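Long-range contact in mite allergen Der p 5 (Dermatophagoides pteronyssinus, PDB 3MQ1), which is a mite allergen recognised by IgE that self-associates into homodimers and larger oligomers, its natural role in the mite remaining unclear: residues B[27-31]-B[97-101]. Residues are numbered along the deposited sequence; the frame is centred on the assembly and turned at random.
Sequences INHFE and RVKKI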
loop_
_atom_site.group_PDB
_atom_site.type_symbol
_atom_site.label_atom_id
_atom_site.label_comp_id
_atom_site.label_asym_id
_atom_site.label_seq_id
_atom_site.Cartn_x
_atom_site.Cartn_y
_atom_site.Cartn_z
ATOM N N ILE B 27 0.762 -30.824 23.904
ATOM C CA ILE B 27 2.194 -30.696 23.664
ATOM C C ILE B 27 2.926 -30.318 24.947
ATOM O O ILE B 27 4.016 -30.820 25.223
ATOM C CB ILE B 27 2.489 -29.641 22.581
ATOM C CG1 ILE B 27 1.742 -29.983 21.289
ATOM C CG2 ILE B 27 3.985 -29.539 22.326
ATOM C CD1 ILE B 27 1.955 -28.980 20.176
ATOM N N ASN B 28 2.318 -29.432 25.729
ATOM C CA ASN B 28 2.899 -28.998 26.995
ATOM C C ASN B 28 3.092 -30.157 27.967
ATOM O O ASN B 28 4.215 -30.463 28.367
ATOM C CB ASN B 28 2.035 -27.912 27.639
ATOM C CG ASN B 28 1.986 -26.641 26.815
ATOM O OD1 ASN B 28 2.641 -26.533 25.779
ATOM N ND2 ASN B 28 1.208 -25.667 27.275
ATOM N N HIS B 29 1.990 -30.798 28.341
ATOM C CA HIS B 29 2.032 -31.930 29.261
ATOM C C HIS B 29 2.957 -33.030 28.753
ATOM O O HIS B 29 3.604 -33.722 29.541
ATOM C CB HIS B 29 0.627 -32.491 29.490
ATOM C CG HIS B 29 0.608 -33.767 30.271
ATOM N ND1 HIS B 29 0.723 -33.803 31.644
ATOM C CD2 HIS B 29 0.485 -35.056 29.870
ATOM C CE1 HIS B 29 0.674 -35.057 32.056
ATOM N NE2 HIS B 29 0.529 -35.837 31.000
ATOM N N PHE B 30 3.015 -33.187 27.435
ATOM C CA PHE B 30 3.877 -34.191 26.823
ATOM C C PHE B 30 5.331 -33.996 27.239
ATOM O O PHE B 30 6.017 -34.952 27.596
ATOM C CB PHE B 30 3.754 -34.148 25.299
ATOM C CG PHE B 30 4.742 -35.026 24.585
ATOM C CD1 PHE B 30 4.482 -36.373 24.393
ATOM C CD2 PHE B 30 5.931 -34.503 24.105
ATOM C CE1 PHE B 30 5.391 -37.182 23.738
ATOM C CE2 PHE B 30 6.843 -35.307 23.448
ATOM C CZ PHE B 30 6.572 -36.648 23.264
ATOM N N GLU B 31 5.794 -32.750 27.194
ATOM C CA GLU B 31 7.167 -32.429 27.564
ATOM C C GLU B 31 7.445 -32.795 29.018
ATOM O O GLU B 31 8.533 -33.265 29.352
ATOM C CB GLU B 31 7.451 -30.944 27.334
ATOM C CG GLU B 31 7.180 -30.474 25.915
ATOM C CD GLU B 31 7.515 -29.009 25.714
ATOM O OE1 GLU B 31 7.015 -28.412 24.738
ATOM O OE2 GLU B 31 8.276 -28.454 26.534
ATOM N N ARG B 97 9.568 -30.450 16.173
ATOM C CA ARG B 97 10.130 -30.215 17.497
ATOM C C ARG B 97 9.616 -31.256 18.485
ATOM O O ARG B 97 10.334 -31.675 19.392
ATOM C CB ARG B 97 9.777 -28.810 17.989
ATOM C CG ARG B 97 10.492 -28.402 19.268
ATOM C CD ARG B 97 9.948 -27.092 19.817
ATOM N NE ARG B 97 8.589 -27.238 20.331
ATOM C CZ ARG B 97 8.299 -27.565 21.586
ATOM N NH1 ARG B 97 9.272 -27.782 22.460
ATOM N NH2 ARG B 97 7.033 -27.676 21.969
ATOM N N VAL B 98 8.367 -31.670 18.298
ATOM C CA VAL B 98 7.751 -32.673 19.158
ATOM C C VAL B 98 8.383 -34.045 18.946
ATOM O O VAL B 98 8.636 -34.777 19.902
ATOM C CB VAL B 98 6.232 -32.772 18.908
ATOM C CG1 VAL B 98 5.637 -33.926 19.700
ATOM C CG2 VAL B 98 5.549 -31.461 19.266
ATOM N N LYS B 99 8.637 -34.386 17.687
ATOM C CA LYS B 99 9.228 -35.676 17.347
ATOM C C LYS B 99 10.663 -35.792 17.854
ATOM O O LYS B 99 11.078 -36.851 18.326
ATOM C CB LYS B 99 9.187 -35.908 15.835
ATOM C CG LYS B 99 7.785 -36.054 15.265
ATOM C CD LYS B 99 7.828 -36.348 13.774
ATOM C CE LYS B 99 6.432 -36.540 13.206
ATOM N NZ LYS B 99 6.465 -36.843 11.748
ATOM N N LYS B 100 11.415 -34.700 17.757
ATOM C CA LYS B 100 12.813 -34.697 18.174
ATOM C C LYS B 100 12.956 -34.584 19.689
ATOM O O LYS B 100 13.982 -34.127 20.192
ATOM C CB LYS B 100 13.582 -33.568 17.483
ATOM C CG LYS B 100 13.091 -32.174 17.835
ATOM C CD LYS B 100 13.910 -31.106 17.128
ATOM N N ILE B 101 11.921 -35.000 20.411
ATOM C CA ILE B 101 11.955 -35.000 21.869
ATOM C C ILE B 101 12.220 -36.402 22.407
ATOM O O ILE B 101 11.501 -37.348 22.088
ATOM C CB ILE B 101 10.642 -34.462 22.470
ATOM C CG1 ILE B 101 10.538 -32.952 22.251
ATOM C CG2 ILE B 101 10.565 -34.783 23.955
ATOM C CD1 ILE B 101 9.323 -32.324 22.898
#
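With CG anti to the backbone N (chi1 -171°) and a bend further out at chi3, the side chain of Arg97 swings its guanidinium across to Glu31, whose own chain runs extended beyond CG and meets it at about a right angle. The result is a salt bridge in which both terminal nitrogens converge on one carboxylate oxygen. Arg97 NH2 lies 2.9 Å from Glu31 OE1, almost along the C-O axis, while NH1 makes a longer and more bent bond of 3.3 Å to that same OE1, from above the carboxylate plane. OE1 sits in the guanidinium plane, yet the two flat groups are turned 67° apart. NH2 is also shared with Glu94 of helix 71-99, so that two acidic residues probably help to hold the guanidinium in place.

Beneath this exposed bridge the packing is apolar. Phe30, its CG likewise anti to the backbone N, brings CE2 up to Ile101, where CG2 approaches to 3.8 Å and CD1 lies in the ring plane at the edge. Phe30 CE2 also meets Val98 CG1, at 4.2 Å. Ile101 CD1 reaches the CG methylene of Glu31, at 4.1 Å. One turn earlier, Ile27 CG2 meets Val98 CG2 at 3.9 Å and comes within 3.6 Å of Arg97 NH2. Phe30 additionally touches Met38, Lys39 and Ile42 of helix 36-63, so its side chain joins all three helices.

The chain leaves the helix at Lys100, and Ile101, just past it, packs on Phe30 and Glu31. Segment 97-101 belongs to an immunodominant conformational IgE-binding region, whereas 27-31 lies outside it. A largely buried apolar seam bordered by a surface ion pair is characteristic of helical-bundle packing, which here joins the three helices at one end of the chain, the rest of helix 4-32 splaying away.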